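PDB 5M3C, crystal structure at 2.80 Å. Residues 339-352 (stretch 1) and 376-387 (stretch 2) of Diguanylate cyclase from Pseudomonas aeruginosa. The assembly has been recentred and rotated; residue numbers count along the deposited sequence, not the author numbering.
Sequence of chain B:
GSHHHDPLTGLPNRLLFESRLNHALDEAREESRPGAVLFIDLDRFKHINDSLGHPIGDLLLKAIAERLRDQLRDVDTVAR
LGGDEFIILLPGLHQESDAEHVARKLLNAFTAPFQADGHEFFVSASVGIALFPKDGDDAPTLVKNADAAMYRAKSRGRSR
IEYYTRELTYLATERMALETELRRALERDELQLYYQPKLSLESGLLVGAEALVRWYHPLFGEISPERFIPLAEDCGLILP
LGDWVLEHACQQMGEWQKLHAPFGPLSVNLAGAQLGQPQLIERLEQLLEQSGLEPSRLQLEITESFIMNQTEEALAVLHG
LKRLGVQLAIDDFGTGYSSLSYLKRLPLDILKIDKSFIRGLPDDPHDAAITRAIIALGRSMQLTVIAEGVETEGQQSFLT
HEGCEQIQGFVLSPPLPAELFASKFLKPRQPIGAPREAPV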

# COMPACT_ATOMS: atom_id res chain seq x y z
N SER B 339 5.28 5.50 -6.40
CA SER B 339 6.19 6.48 -5.82
C SER B 339 7.24 6.93 -6.83
O SER B 339 8.06 6.13 -7.28
CB SER B 339 6.89 5.88 -4.60
OG SER B 339 7.96 6.71 -4.17
N LEU B 340 7.21 8.21 -7.19
CA LEU B 340 8.20 8.77 -8.10
C LEU B 340 9.59 8.68 -7.49
O LEU B 340 10.58 8.48 -8.20
CB LEU B 340 7.87 10.23 -8.44
CG LEU B 340 6.67 10.48 -9.36
CD1 LEU B 340 6.40 11.97 -9.48
CD2 LEU B 340 6.89 9.86 -10.73
N SER B 341 9.66 8.81 -6.17
CA SER B 341 10.94 8.79 -5.47
C SER B 341 11.59 7.41 -5.56
O SER B 341 12.77 7.29 -5.90
CB SER B 341 10.73 9.16 -4.00
OG SER B 341 11.94 9.06 -3.28
N TYR B 342 10.81 6.38 -5.26
CA TYR B 342 11.29 5.01 -5.24
C TYR B 342 11.56 4.49 -6.65
O TYR B 342 12.41 3.62 -6.85
CB TYR B 342 10.26 4.12 -4.53
CG TYR B 342 10.71 2.71 -4.25
CD1 TYR B 342 11.62 2.43 -3.24
CD2 TYR B 342 10.20 1.64 -4.98
CE1 TYR B 342 12.03 1.14 -2.97
CE2 TYR B 342 10.60 0.34 -4.72
CZ TYR B 342 11.51 0.10 -3.71
OH TYR B 342 11.90 -1.20 -3.45
N LEU B 343 10.84 5.04 -7.63
CA LEU B 343 10.98 4.62 -9.02
C LEU B 343 12.40 4.83 -9.56
O LEU B 343 12.88 4.04 -10.37
CB LEU B 343 9.98 5.39 -9.90
CG LEU B 343 10.05 5.17 -11.41
CD1 LEU B 343 9.85 3.70 -11.76
CD2 LEU B 343 9.03 6.03 -12.13
N LYS B 344 13.06 5.88 -9.10
CA LYS B 344 14.39 6.22 -9.59
C LYS B 344 15.44 5.29 -9.01
O LYS B 344 16.35 4.85 -9.71
CB LYS B 344 14.74 7.68 -9.25
CG LYS B 344 15.59 8.39 -10.29
CD LYS B 344 16.92 7.70 -10.54
CE LYS B 344 17.18 7.56 -12.03
NZ LYS B 344 18.57 7.09 -12.30
N ARG B 345 15.29 4.97 -7.73
CA ARG B 345 16.28 4.16 -7.01
C ARG B 345 16.40 2.75 -7.59
O ARG B 345 17.38 2.04 -7.34
CB ARG B 345 15.94 4.09 -5.52
CG ARG B 345 16.04 5.42 -4.79
CD ARG B 345 15.75 5.28 -3.30
N LEU B 346 15.40 2.34 -8.37
CA LEU B 346 15.42 1.04 -9.03
C LEU B 346 16.25 1.08 -10.30
O LEU B 346 16.09 1.98 -11.12
CB LEU B 346 14.00 0.59 -9.38
CG LEU B 346 13.01 0.49 -8.22
CD1 LEU B 346 11.63 0.11 -8.74
CD2 LEU B 346 13.50 -0.51 -7.18
N PRO B 347 17.15 0.09 -10.47
CA PRO B 347 17.97 0.02 -11.67
C PRO B 347 17.19 -0.56 -12.85
O PRO B 347 17.56 -1.59 -13.40
CB PRO B 347 19.10 -0.92 -11.25
CG PRO B 347 18.48 -1.82 -10.24
CD PRO B 347 17.43 -1.01 -9.53
N LEU B 348 16.10 0.11 -13.22
CA LEU B 348 15.26 -0.34 -14.31
C LEU B 348 15.87 0.05 -15.65
O LEU B 348 16.67 0.98 -15.73
CB LEU B 348 13.87 0.28 -14.19
CG LEU B 348 13.12 -0.10 -12.91
CD1 LEU B 348 11.89 0.77 -12.73
CD2 LEU B 348 12.75 -1.57 -12.93
N ASP B 349 15.49 -0.67 -16.70
CA ASP B 349 15.90 -0.34 -18.05
C ASP B 349 14.68 -0.02 -18.91
O ASP B 349 14.72 0.86 -19.78
CB ASP B 349 16.68 -1.50 -18.67
CG ASP B 349 17.93 -1.85 -17.90
OD1 ASP B 349 18.81 -0.97 -17.76
OD2 ASP B 349 18.05 -3.00 -17.44
N ILE B 350 13.59 -0.72 -18.64
CA ILE B 350 12.38 -0.63 -19.45
C ILE B 350 11.19 -0.16 -18.62
O ILE B 350 11.13 -0.41 -17.41
CB ILE B 350 12.04 -2.00 -20.08
CG1 ILE B 350 13.26 -2.57 -20.82
CG2 ILE B 350 10.84 -1.88 -21.02
CD1 ILE B 350 13.70 -1.77 -22.02
N LEU B 351 10.24 0.51 -19.27
CA LEU B 351 9.02 0.97 -18.62
C LEU B 351 7.84 0.57 -19.49
O LEU B 351 7.68 1.07 -20.61
CB LEU B 351 9.07 2.49 -18.44
CG LEU B 351 7.94 3.24 -17.71
CD1 LEU B 351 6.58 3.02 -18.37
CD2 LEU B 351 7.88 2.85 -16.25
N LYS B 352 7.00 -0.34 -19.00
CA LYS B 352 5.89 -0.85 -19.80
C LYS B 352 4.56 -0.18 -19.45
O LYS B 352 4.03 -0.34 -18.35
CB LYS B 352 5.78 -2.36 -19.65
CG LYS B 352 7.11 -3.09 -19.82
CD LYS B 352 6.91 -4.54 -20.21
CE LYS B 352 6.43 -4.67 -21.65
NZ LYS B 352 6.38 -6.09 -22.11
N ALA B 376 6.84 11.03 -21.25
CA ALA B 376 7.66 12.14 -20.76
C ALA B 376 8.38 11.75 -19.47
O ALA B 376 9.53 12.12 -19.25
CB ALA B 376 6.79 13.37 -20.53
N LEU B 377 7.69 10.98 -18.63
CA LEU B 377 8.25 10.52 -17.37
C LEU B 377 9.41 9.55 -17.61
O LEU B 377 10.51 9.74 -17.10
CB LEU B 377 7.17 9.83 -16.53
CG LEU B 377 7.37 9.85 -15.01
CD1 LEU B 377 6.23 9.12 -14.32
CD2 LEU B 377 8.71 9.24 -14.62
N GLY B 378 9.15 8.52 -18.40
CA GLY B 378 10.17 7.53 -18.73
C GLY B 378 11.38 8.16 -19.41
O GLY B 378 12.52 7.87 -19.05
N ARG B 379 11.12 9.02 -20.39
CA ARG B 379 12.18 9.70 -21.11
C ARG B 379 13.09 10.45 -20.14
O ARG B 379 14.30 10.25 -20.13
CB ARG B 379 11.60 10.67 -22.14
N SER B 380 12.49 11.31 -19.31
CA SER B 380 13.23 12.11 -18.34
C SER B 380 14.12 11.26 -17.44
O SER B 380 15.25 11.64 -17.13
CB SER B 380 12.27 12.93 -17.48
OG SER B 380 11.42 12.09 -16.72
N MET B 381 13.60 10.12 -17.01
CA MET B 381 14.34 9.23 -16.12
C MET B 381 15.32 8.34 -16.89
O MET B 381 16.01 7.52 -16.29
CB MET B 381 13.37 8.35 -15.33
CG MET B 381 12.46 9.13 -14.39
SD MET B 381 11.66 8.10 -13.14
CE MET B 381 13.08 7.55 -12.21
N GLN B 382 15.38 8.52 -18.20
CA GLN B 382 16.25 7.72 -19.05
C GLN B 382 15.86 6.25 -18.98
O GLN B 382 16.69 5.38 -18.70
CB GLN B 382 17.72 7.90 -18.62
N LEU B 383 14.58 5.97 -19.22
CA LEU B 383 14.07 4.60 -19.24
C LEU B 383 13.43 4.27 -20.58
O LEU B 383 12.61 5.04 -21.09
CB LEU B 383 13.03 4.40 -18.12
CG LEU B 383 13.55 4.31 -16.69
CD1 LEU B 383 12.41 4.01 -15.73
CD2 LEU B 383 14.64 3.26 -16.57
N THR B 384 13.79 3.13 -21.14
CA THR B 384 13.21 2.70 -22.41
C THR B 384 11.72 2.46 -22.21
O THR B 384 11.31 1.42 -21.70
CB THR B 384 13.87 1.41 -22.94
OG1 THR B 384 15.28 1.62 -23.10
N VAL B 385 10.91 3.43 -22.61
CA VAL B 385 9.46 3.31 -22.51
C VAL B 385 8.93 2.45 -23.66
O VAL B 385 9.39 2.56 -24.79
CB VAL B 385 8.76 4.68 -22.51
CG1 VAL B 385 9.20 5.52 -23.70
CG2 VAL B 385 7.25 4.51 -22.49
N ILE B 386 7.97 1.58 -23.35
CA ILE B 386 7.37 0.71 -24.36
C ILE B 386 5.88 0.53 -24.12
O ILE B 386 5.45 0.20 -23.01
CB ILE B 386 8.06 -0.68 -24.38
CG1 ILE B 386 7.41 -1.56 -25.45
CG2 ILE B 386 7.98 -1.35 -23.02
CD1 ILE B 386 8.14 -2.87 -25.69
N ALA B 387 5.10 0.75 -25.17
CA ALA B 387 3.66 0.56 -25.11
C ALA B 387 3.34 -0.93 -25.15
O ALA B 387 3.99 -1.68 -25.87
CB ALA B 387 3.00 1.27 -26.28

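What holds the two strands in register? Strands 350-352 and 384-387 run parallel, and their peptide groups alternate as donor and acceptor. T384 N donates to D349 O at 2.8 Å, L351 N donates to T384 O at 2.8 Å, and I386 N donates to L351 O at 2.8 Å. L351 thus uses both its NH and its carbonyl toward the neighbouring strand, bonding to the residues before and after its partner V385, as parallel pairing requires. CA-H...O contacts fill in between, among them I350 CA to T384 O at 3.2 Å.

How do the side chains on the two faces of this sheet arrange themselves? I350, K352, T384 and I386 share one face. The m, m conformation of I350 brings its CD1 to 3.3 Å from T384 CB, while its other branch places CG2 3.5 Å from I386 CG2; one side chain therefore touches two residues of the neighbouring strand. I386 is extended, with chi1 and chi2 both t, and its CG2 also lies 3.7 Å from K352 CG. The aliphatic part of K352 can pack here while its NZ is hydrogen-bonded elsewhere in the structure. L351 and V385 point to the other face, where L351 CD1 comes within 4.4 Å of V385 CG2, a looser contact.

Why is so much of L383 covered by the other stretch just before its strand? Its CA-to-CB bond points sideways, but chi1 near m and chi2 near t carry the end of the side chain closer to the other stretch. CD2 reaches 3.2 Å from L348 O and 3.9 Å from L348 CB, so the leucine packs against backbone as well as side chain. The chain arrives here through Q382, whose positive phi belongs to a Schellman motif: Q382 N bonds to R379 O and L383 N to G378 O, both at 2.8 Å, closing the helix before the strand begins.

How does the helical part of stretch 1 meet the other stretch? The CA-to-CB bond of M381 points toward stretch 1, and a chi3 of 65° turns the methyl so that CE sits 3.2 Å from K344 CA and 3.3 Å from K344 CG, both tight approaches. Its SD lies 3.5 Å from L343 CD2. That same L343 methyl is 4.1 Å from L377 CD2, so the t, p leucine touches both residues. L377, t at both chi angles, also places CD1 3.7 Å from L340 CD2, extending the apolar packing to a leucine whose CA-to-CB bond points sideways but whose end comes nearer.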